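Local coordinates for URE2 protein (Saccharomyces cerevisiae, PDB 1K0D) that binds glutathione, reduces hydrogen peroxide with it, and represses nitrogen-utilization genes by keeping phosphorylated GATA activators in the cytoplasm, at residues Ala35-Glu40 with Leu92-Lys97; Arg70-Ile75 with Gly88-His93; Ala120-Gln125 with Leu212-Leu217. One frame throughout, in Å; residues are numbered along the deposited sequence.

Contact 1: residues Ala35-Glu40 with Leu92-Lys97; sequences AIVLSE and LHLVNK
Leu38 and Leu94 mark where two helices of the glutathione-binding, thioredoxin-like domain come nearest, their CA atoms 7.3 Å apart. The chain is the glutathione-transferase-like region of Ure2p, and the prion domain is absent from it. One segment belongs to helix 29-40 and the other to helix 87-102; no hydrogen bond joins the two segments, which meet through apolar side chains. Leu94 carries the contact from its side. Its CG stands anti to the carbonyl carbon (chi1 -65°), and the branched end reaches across to helix 29-40. Leu94 CD1 sits 4.0 Å from Val37 CG1. The model also puts Leu38 CD1 only 3.3 Å from Leu94 CD1, tighter than carbon atoms normally pack; with Leu38 also twisted away from the usual leucine torsions, the exact seat of that methyl is doubtful. Val37 suits its place because its two methyls divide the work, CG1 meeting Leu94 and CG2 meeting Ile214. Polar groups stay at the margin: Glu40 forms a salt bridge with Arg250, and Lys97 forms one with Asp76. Within the second helix, Leu92 O is gripped from opposite faces by Asn96 N and by Asn96 ND2, the latter at 2.6 Å. The joint between the helices is therefore purely apolar and buried, held by dispersion and the exclusion of water, with its charged residues paired outside it.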
loop_
_atom_site.group_PDB
_atom_site.type_symbol
_atom_site.label_atom_id
_atom_site.label_comp_id
_atom_site.label_asym_id
_atom_site.label_seq_id
_atom_site.Cartn_x
_atom_site.Cartn_y
_atom_site.Cartn_z
ATOM N N ALA B 35 3.726 7.201 14.005
ATOM C CA ALA B 35 4.010 8.077 15.139
ATOM C C ALA B 35 4.339 9.475 14.621
ATOM O O ALA B 35 3.871 10.472 15.161
ATOM C CB ALA B 35 5.181 7.524 15.957
ATOM N N ILE B 36 5.135 9.539 13.561
ATOM C CA ILE B 36 5.506 10.815 12.967
ATOM C C ILE B 36 4.293 11.631 12.504
ATOM O O ILE B 36 4.172 12.812 12.832
ATOM C CB ILE B 36 6.459 10.604 11.771
ATOM C CG1 ILE B 36 7.850 10.222 12.289
ATOM C CG2 ILE B 36 6.518 11.865 10.914
ATOM C CD1 ILE B 36 8.839 9.903 11.205
ATOM N N VAL B 37 3.390 11.008 11.754
ATOM C CA VAL B 37 2.214 11.732 11.270
ATOM C C VAL B 37 1.283 12.090 12.419
ATOM O O VAL B 37 0.671 13.155 12.432
ATOM C CB VAL B 37 1.452 10.910 10.213
ATOM C CG1 VAL B 37 0.157 11.627 9.809
ATOM C CG2 VAL B 37 2.352 10.705 9.006
ATOM N N LEU B 38 1.175 11.180 13.377
ATOM C CA LEU B 38 0.349 11.392 14.559
ATOM C C LEU B 38 0.896 12.643 15.282
ATOM O O LEU B 38 0.145 13.527 15.708
ATOM C CB LEU B 38 0.474 10.156 15.465
ATOM C CG LEU B 38 -0.710 9.418 16.109
ATOM C CD1 LEU B 38 -1.962 9.442 15.241
ATOM C CD2 LEU B 38 -0.265 7.976 16.375
ATOM N N SER B 39 2.220 12.713 15.403
ATOM C CA SER B 39 2.850 13.834 16.078
ATOM C C SER B 39 2.750 15.134 15.289
ATOM O O SER B 39 2.431 16.173 15.855
ATOM C CB SER B 39 4.313 13.509 16.380
ATOM O OG SER B 39 4.995 14.670 16.808
ATOM N N GLU B 40 3.011 15.078 13.985
ATOM C CA GLU B 40 2.940 16.272 13.146
ATOM C C GLU B 40 1.545 16.903 13.129
ATOM O O GLU B 40 1.409 18.125 13.062
ATOM C CB GLU B 40 3.367 15.938 11.709
ATOM C CG GLU B 40 4.878 15.986 11.454
ATOM C CD GLU B 40 5.454 17.414 11.451
ATOM O OE1 GLU B 40 6.695 17.559 11.371
ATOM O OE2 GLU B 40 4.671 18.389 11.523
ATOM N N LEU B 92 -3.712 7.838 5.692
ATOM C CA LEU B 92 -4.838 8.436 4.991
ATOM C C LEU B 92 -5.972 8.726 5.969
ATOM O O LEU B 92 -6.678 9.716 5.837
ATOM C CB LEU B 92 -5.331 7.526 3.856
ATOM C CG LEU B 92 -4.399 7.421 2.640
ATOM C CD1 LEU B 92 -5.084 6.607 1.548
ATOM C CD2 LEU B 92 -4.050 8.826 2.116
ATOM N N HIS B 93 -6.145 7.869 6.962
ATOM C CA HIS B 93 -7.200 8.103 7.934
ATOM C C HIS B 93 -6.890 9.376 8.727
ATOM O O HIS B 93 -7.763 10.212 8.951
ATOM C CB HIS B 93 -7.321 6.916 8.885
ATOM C CG HIS B 93 -8.448 7.049 9.861
ATOM N ND1 HIS B 93 -8.255 7.414 11.176
ATOM C CD2 HIS B 93 -9.782 6.899 9.703
ATOM C CE1 HIS B 93 -9.425 7.482 11.785
ATOM N NE2 HIS B 93 -10.368 7.175 10.913
ATOM N N LEU B 94 -5.632 9.520 9.135
ATOM C CA LEU B 94 -5.217 10.687 9.908
ATOM C C LEU B 94 -5.330 12.022 9.169
ATOM O O LEU B 94 -5.886 12.981 9.712
ATOM C CB LEU B 94 -3.789 10.497 10.425
ATOM C CG LEU B 94 -3.660 9.344 11.427
ATOM C CD1 LEU B 94 -2.232 9.274 11.946
ATOM C CD2 LEU B 94 -4.629 9.562 12.580
ATOM N N VAL B 95 -4.828 12.103 7.938
ATOM C CA VAL B 95 -4.922 13.371 7.228
ATOM C C VAL B 95 -6.361 13.682 6.822
ATOM O O VAL B 95 -6.763 14.845 6.816
ATOM C CB VAL B 95 -3.990 13.417 5.996
ATOM C CG1 VAL B 95 -2.554 13.209 6.450
ATOM C CG2 VAL B 95 -4.398 12.375 4.968
ATOM N N ASN B 96 -7.144 12.650 6.508
ATOM C CA ASN B 96 -8.546 12.862 6.139
ATOM C C ASN B 96 -9.301 13.433 7.335
ATOM O O ASN B 96 -10.064 14.390 7.199
ATOM C CB ASN B 96 -9.203 11.549 5.695
ATOM C CG ASN B 96 -9.100 11.329 4.199
ATOM O OD1 ASN B 96 -9.830 11.943 3.419
ATOM N ND2 ASN B 96 -8.183 10.462 3.789
ATOM N N LYS B 97 -9.060 12.850 8.505
ATOM C CA LYS B 97 -9.713 13.286 9.732
ATOM C C LYS B 97 -9.306 14.704 10.116
ATOM O O LYS B 97 -10.159 15.530 10.439
ATOM C CB LYS B 97 -9.378 12.335 10.884
ATOM C CG LYS B 97 -10.200 12.597 12.131
ATOM C CD LYS B 97 -10.016 11.515 13.174
ATOM C CE LYS B 97 -10.987 11.718 14.329
ATOM N NZ LYS B 97 -10.926 10.602 15.306
#

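Contact 2: residues Arg70-Ile75 with Gly88-His93; sequences RVPALI and GAILLH. With GSH (glutathione), chain F.
Ile90 of helix 87-102 presses its CD1 methyl against the start of strand 73-76, and this is the tight part of the contact. Ile90 CD1 lies 3.8 Å from Leu74 N and 4.1 Å from Pro72 CG, so a single methyl touches both the last loop residue and the strand residue Leu74. The CG2 branch of Ile90, anti to the backbone N, points to the other end of Leu74 and meets its CD2 at 3.9 Å. Isoleucine suits the place because its two branches cover two neighbours at once. Leu74 also packs on Leu22 of the next strand, and Ile90 on Val34. The looser side lies at Arg70, which is partly exposed and makes no contact with the helix; its chain, bent at chi2 (-68°), serves glutathione instead. Arg70 NE comes within 2.9 Å of O32 in the ligand's glycine carboxylate, while O31 stands over one face of the guanidinium. Between the two regions, the cis peptide bond before Pro72 turns Val71 toward the ligand, as is usual for the thioredoxin-like domain of glutathione transferases. Val71 N donates to glutathione O2 at 3.0 Å, almost straight (177°), and Val71 O accepts from glutathione N2 at 2.6 Å. The paired bonds imply that the cysteinyl backbone of glutathione is read much as a neighbouring strand would be, by main-chain atoms of a loop that runs on into Pro72 and Leu74, which pack on buried Ile90.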
loop_
_atom_site.group_PDB
_atom_site.type_symbol
_atom_site.label_atom_id
_atom_site.label_comp_id
_atom_site.label_asym_id
_atom_site.label_seq_id
_atom_site.Cartn_x
_atom_site.Cartn_y
_atom_site.Cartn_z
ATOM N N ARG B 70 0.059 -7.922 12.545
ATOM C CA ARG B 70 1.317 -7.202 12.370
ATOM C C ARG B 70 1.152 -5.776 12.885
ATOM O O ARG B 70 0.041 -5.339 13.191
ATOM C CB ARG B 70 1.715 -7.164 10.885
ATOM C CG ARG B 70 2.069 -8.520 10.275
ATOM C CD ARG B 70 3.372 -9.066 10.863
ATOM N NE ARG B 70 3.784 -10.340 10.266
ATOM C CZ ARG B 70 3.202 -11.513 10.509
ATOM N NH1 ARG B 70 2.172 -11.595 11.347
ATOM N NH2 ARG B 70 3.645 -12.609 9.903
ATOM N N VAL B 71 2.263 -5.059 12.996
ATOM C CA VAL B 71 2.227 -3.676 13.446
ATOM C C VAL B 71 2.649 -2.803 12.270
ATOM O O VAL B 71 3.391 -3.246 11.392
ATOM C CB VAL B 71 3.175 -3.428 14.644
ATOM C CG1 VAL B 71 2.581 -4.031 15.913
ATOM C CG2 VAL B 71 4.536 -4.028 14.362
ATOM N N PRO B 72 2.194 -1.546 12.242
ATOM C CA PRO B 72 1.327 -0.930 13.247
ATOM C C PRO B 72 -0.169 -1.140 13.042
ATOM O O PRO B 72 -0.628 -1.551 11.976
ATOM C CB PRO B 72 1.685 0.538 13.125
ATOM C CG PRO B 72 1.786 0.681 11.617
ATOM C CD PRO B 72 2.589 -0.555 11.220
ATOM N N ALA B 73 -0.917 -0.841 14.093
ATOM C CA ALA B 73 -2.369 -0.903 14.083
ATOM C C ALA B 73 -2.723 0.280 14.970
ATOM O O ALA B 73 -2.026 0.553 15.955
ATOM C CB ALA B 73 -2.871 -2.205 14.695
ATOM N N LEU B 74 -3.777 0.997 14.615
ATOM C CA LEU B 74 -4.175 2.159 15.388
ATOM C C LEU B 74 -5.621 2.064 15.832
ATOM O O LEU B 74 -6.482 1.606 15.086
ATOM C CB LEU B 74 -4.010 3.431 14.558
ATOM C CG LEU B 74 -4.348 4.712 15.313
ATOM C CD1 LEU B 74 -3.199 5.016 16.277
ATOM C CD2 LEU B 74 -4.555 5.870 14.342
ATOM N N ILE B 75 -5.892 2.495 17.054
ATOM C CA ILE B 75 -7.254 2.482 17.527
ATOM C C ILE B 75 -7.689 3.932 17.699
ATOM O O ILE B 75 -7.081 4.692 18.451
ATOM C CB ILE B 75 -7.397 1.715 18.860
ATOM C CG1 ILE B 75 -6.977 0.255 18.667
ATOM C CG2 ILE B 75 -8.841 1.762 19.325
ATOM C CD1 ILE B 75 -7.257 -0.643 19.872
ATOM N N GLY B 88 -0.167 2.630 5.610
ATOM C CA GLY B 88 -0.680 3.460 4.533
ATOM C C GLY B 88 -2.117 3.879 4.775
ATOM O O GLY B 88 -2.499 5.025 4.511
ATOM N N ALA B 89 -2.925 2.959 5.290
ATOM C CA ALA B 89 -4.329 3.266 5.560
ATOM C C ALA B 89 -4.423 4.168 6.789
ATOM O O ALA B 89 -5.288 5.042 6.865
ATOM C CB ALA B 89 -5.133 1.968 5.781
ATOM N N ILE B 90 -3.537 3.949 7.757
ATOM C CA ILE B 90 -3.542 4.777 8.959
ATOM C C ILE B 90 -3.246 6.242 8.589
ATOM O O ILE B 90 -3.926 7.151 9.069
ATOM C CB ILE B 90 -2.505 4.258 10.005
ATOM C CG1 ILE B 90 -2.963 2.899 10.555
ATOM C CG2 ILE B 90 -2.376 5.241 11.162
ATOM C CD1 ILE B 90 -1.956 2.230 11.461
ATOM N N LEU B 91 -2.258 6.465 7.721
ATOM C CA LEU B 91 -1.903 7.824 7.309
ATOM C C LEU B 91 -3.056 8.530 6.623
ATOM O O LEU B 91 -3.350 9.693 6.935
ATOM C CB LEU B 91 -0.682 7.835 6.375
ATOM C CG LEU B 91 0.652 7.337 6.940
ATOM C CD1 LEU B 91 1.800 7.894 6.101
ATOM C CD2 LEU B 91 0.792 7.760 8.393
ATOM N N LEU B 92 -3.712 7.838 5.692
ATOM C CA LEU B 92 -4.838 8.436 4.991
ATOM C C LEU B 92 -5.972 8.726 5.969
ATOM O O LEU B 92 -6.678 9.716 5.837
ATOM C CB LEU B 92 -5.331 7.526 3.856
ATOM C CG LEU B 92 -4.399 7.421 2.640
ATOM C CD1 LEU B 92 -5.084 6.607 1.548
ATOM C CD2 LEU B 92 -4.050 8.826 2.116
ATOM N N HIS B 93 -6.145 7.869 6.962
ATOM C CA HIS B 93 -7.200 8.103 7.934
ATOM C C HIS B 93 -6.890 9.376 8.727
ATOM O O HIS B 93 -7.763 10.212 8.951
ATOM C CB HIS B 93 -7.321 6.916 8.885
ATOM C CG HIS B 93 -8.448 7.049 9.861
ATOM N ND1 HIS B 93 -8.255 7.414 11.176
ATOM C CD2 HIS B 93 -9.782 6.899 9.703
ATOM C CE1 HIS B 93 -9.425 7.482 11.785
ATOM N NE2 HIS B 93 -10.368 7.175 10.913
HETATM N N1 GSH F . 2.583 -3.264 4.857
HETATM C CA1 GSH F . 2.536 -3.133 6.321
HETATM C C1 GSH F . 2.365 -1.660 6.804
HETATM O O11 GSH F . 2.820 -0.742 6.102
HETATM O O12 GSH F . 1.741 -1.480 7.943
HETATM C CB1 GSH F . 3.820 -3.768 6.928
HETATM C CG1 GSH F . 3.538 -4.445 8.302
HETATM C CD1 GSH F . 4.852 -5.077 8.855
HETATM O OE1 GSH F . 5.518 -5.867 8.163
HETATM N N2 GSH F . 5.176 -4.707 10.111
HETATM C CA2 GSH F . 6.388 -5.235 10.779
HETATM C C2 GSH F . 5.988 -6.366 11.762
HETATM O O2 GSH F . 4.874 -6.401 12.302
HETATM C CB2 GSH F . 7.081 -4.113 11.584
HETATM S SG2 GSH F . 7.879 -2.850 10.527
HETATM N N3 GSH F . 6.935 -7.322 12.000
HETATM C CA3 GSH F . 6.737 -8.477 12.912
HETATM C C3 GSH F . 6.535 -9.769 12.110
HETATM O O31 GSH F . 6.365 -10.806 12.773
HETATM O O32 GSH F . 6.554 -9.722 10.852
#

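Contact 3: residues Ala120-Gln125 with Leu212-Leu217; sequences AWLFFQ and LTIADL
Trp121 and Ala215 join helix 112-142 to the short helix 214-217, whose start carries the N-capping box well known from the all-helical domain of glutathione transferases. Trp121 is the first residue of its segment to touch the capped helix, and its CB meets Ala215 CB at 3.8 Å. With CG anti to the carbonyl carbon (chi1 -72°), the indole swings away from helix 214-217 and lies oblique to the Ala215 methyl. At Leu122 the backbones are closest, Leu122 CA to Ala215 CA only 5.2 Å, a spacing suited to a residue as small as alanine. Leu122 turns its CD2 to Ile214 CD1, 4.3 Å away, and this leucine and isoleucine both rest on Leu92 of helix 87-102. Beyond Leu122 the helix looks to the dimer interface, where Phe123 stacks on Phe123 of the second subunit and both Trp121 and Phe124 meet Trp85 of that subunit edge-to-face. Across from Trp121 and Leu122, the capping box of Thr213 and Asp216 secures the helix start. Thr213 suits the N-cap because its hydroxyl oxygen can take a backbone N-H that lacks a helical acceptor: Thr213 OG1 accepts from Ala215 N at 3.2 Å. Asp216 completes the box; its OD1 is held by Trp243 NE1 and Leu207 N, while Asp216 OD2 accepts from Thr213 N through its anti lone pair at 3.0 Å.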
loop_
_atom_site.group_PDB
_atom_site.type_symbol
_atom_site.label_atom_id
_atom_site.label_comp_id
_atom_site.label_asym_id
_atom_site.label_seq_id
_atom_site.Cartn_x
_atom_site.Cartn_y
_atom_site.Cartn_z
ATOM N N ALA B 120 0.120 8.135 -4.993
ATOM C CA ALA B 120 1.057 7.392 -5.828
ATOM C C ALA B 120 2.367 7.153 -5.075
ATOM O O ALA B 120 2.880 6.034 -5.044
ATOM C CB ALA B 120 1.325 8.150 -7.126
ATOM N N TRP B 121 2.908 8.205 -4.468
ATOM C CA TRP B 121 4.150 8.077 -3.713
ATOM C C TRP B 121 3.949 7.229 -2.464
ATOM O O TRP B 121 4.822 6.442 -2.096
ATOM C CB TRP B 121 4.683 9.450 -3.309
ATOM C CG TRP B 121 5.232 10.211 -4.462
ATOM C CD1 TRP B 121 4.663 11.283 -5.084
ATOM C CD2 TRP B 121 6.446 9.929 -5.173
ATOM N NE1 TRP B 121 5.445 11.685 -6.140
ATOM C CE2 TRP B 121 6.544 10.872 -6.220
ATOM C CE3 TRP B 121 7.456 8.969 -5.029
ATOM C CZ2 TRP B 121 7.617 10.885 -7.123
ATOM C CZ3 TRP B 121 8.524 8.980 -5.925
ATOM C CH2 TRP B 121 8.594 9.935 -6.960
ATOM N N LEU B 122 2.794 7.382 -1.823
ATOM C CA LEU B 122 2.509 6.622 -0.616
ATOM C C LEU B 122 2.425 5.124 -0.930
ATOM O O LEU B 122 2.999 4.306 -0.214
ATOM C CB LEU B 122 1.210 7.110 0.023
ATOM C CG LEU B 122 0.785 6.388 1.302
ATOM C CD1 LEU B 122 1.877 6.508 2.386
ATOM C CD2 LEU B 122 -0.516 6.986 1.784
ATOM N N PHE B 123 1.718 4.767 -1.999
ATOM C CA PHE B 123 1.615 3.363 -2.383
ATOM C C PHE B 123 2.980 2.861 -2.866
ATOM O O PHE B 123 3.352 1.719 -2.609
ATOM C CB PHE B 123 0.543 3.166 -3.467
ATOM C CG PHE B 123 -0.835 2.884 -2.915
ATOM C CD1 PHE B 123 -1.779 3.900 -2.797
ATOM C CD2 PHE B 123 -1.176 1.598 -2.489
ATOM C CE1 PHE B 123 -3.047 3.648 -2.264
ATOM C CE2 PHE B 123 -2.441 1.329 -1.953
ATOM C CZ PHE B 123 -3.382 2.362 -1.840
ATOM N N PHE B 124 3.733 3.718 -3.548
ATOM C CA PHE B 124 5.073 3.345 -4.017
ATOM C C PHE B 124 5.958 3.008 -2.798
ATOM O O PHE B 124 6.669 2.000 -2.781
ATOM C CB PHE B 124 5.687 4.505 -4.810
ATOM C CG PHE B 124 7.100 4.261 -5.273
ATOM C CD1 PHE B 124 7.427 3.112 -5.991
ATOM C CD2 PHE B 124 8.090 5.207 -5.041
ATOM C CE1 PHE B 124 8.722 2.912 -6.476
ATOM C CE2 PHE B 124 9.389 5.022 -5.520
ATOM C CZ PHE B 124 9.707 3.870 -6.241
ATOM N N GLN B 125 5.885 3.843 -1.767
ATOM C CA GLN B 125 6.674 3.622 -0.553
ATOM C C GLN B 125 6.290 2.338 0.191
ATOM O O GLN B 125 7.150 1.511 0.491
ATOM C CB GLN B 125 6.531 4.821 0.400
ATOM C CG GLN B 125 7.498 4.800 1.591
ATOM C CD GLN B 125 7.059 3.869 2.712
ATOM O OE1 GLN B 125 7.864 3.116 3.253
ATOM N NE2 GLN B 125 5.783 3.928 3.072
ATOM N N LEU B 212 5.362 19.983 2.256
ATOM C CA LEU B 212 5.583 18.743 2.988
ATOM C C LEU B 212 4.253 17.988 3.050
ATOM O O LEU B 212 3.231 18.571 3.385
ATOM C CB LEU B 212 6.057 19.049 4.415
ATOM C CG LEU B 212 6.597 17.933 5.327
ATOM C CD1 LEU B 212 6.661 18.466 6.758
ATOM C CD2 LEU B 212 5.704 16.707 5.298
ATOM N N THR B 213 4.261 16.702 2.713
ATOM C CA THR B 213 3.040 15.899 2.789
ATOM C C THR B 213 3.415 14.541 3.356
ATOM O O THR B 213 4.599 14.262 3.580
ATOM C CB THR B 213 2.386 15.656 1.410
ATOM O OG1 THR B 213 3.295 14.933 0.581
ATOM C CG2 THR B 213 1.993 16.978 0.734
ATOM N N ILE B 214 2.416 13.698 3.598
ATOM C CA ILE B 214 2.691 12.367 4.117
ATOM C C ILE B 214 3.511 11.569 3.105
ATOM O O ILE B 214 4.120 10.563 3.453
ATOM C CB ILE B 214 1.391 11.598 4.445
ATOM C CG1 ILE B 214 0.440 11.626 3.240
ATOM C CG2 ILE B 214 0.744 12.195 5.692
ATOM C CD1 ILE B 214 -0.872 10.880 3.470
ATOM N N ALA B 215 3.535 12.023 1.854
ATOM C CA ALA B 215 4.302 11.337 0.818
ATOM C C ALA B 215 5.790 11.433 1.129
ATOM O O ALA B 215 6.546 10.493 0.877
ATOM C CB ALA B 215 4.021 11.957 -0.543
ATOM N N ASP B 216 6.206 12.576 1.670
ATOM C CA ASP B 216 7.610 12.788 2.016
ATOM C C ASP B 216 7.939 12.086 3.328
ATOM O O ASP B 216 8.930 11.366 3.433
ATOM C CB ASP B 216 7.911 14.282 2.185
ATOM C CG ASP B 216 7.566 15.097 0.960
ATOM O OD1 ASP B 216 8.286 14.998 -0.056
ATOM O OD2 ASP B 216 6.560 15.838 1.016
ATOM N N LEU B 217 7.098 12.302 4.330
ATOM C CA LEU B 217 7.308 11.725 5.656
ATOM C C LEU B 217 7.353 10.193 5.709
ATOM O O LEU B 217 8.080 9.622 6.522
ATOM C CB LEU B 217 6.232 12.244 6.619
ATOM C CG LEU B 217 6.263 13.752 6.921
ATOM C CD1 LEU B 217 5.031 14.157 7.725
ATOM C CD2 LEU B 217 7.531 14.087 7.708
#

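Helix 87-102 ties the three contacts together. Leu92 and His93 belong to both contact 1 and contact 2, whose centres are about 9 Å apart and which meet where Val37 CG2 touches Leu91 CD2 at 3.4 Å. The same helix faces the all-helical domain: Val95 CG1 lies 3.5 Å from Ile214 CG2, joining contact 1 to contact 3, and Leu91 CD1 lies 4.0 Å from Leu122 CD1, joining contact 2 to it. Contact 2 alone holds residues of the glutathione pocket. From the ligand, the side chain of Leu122 is about 8 Å away and that of Val37 about 12 Å. All three contacts also reach the second subunit.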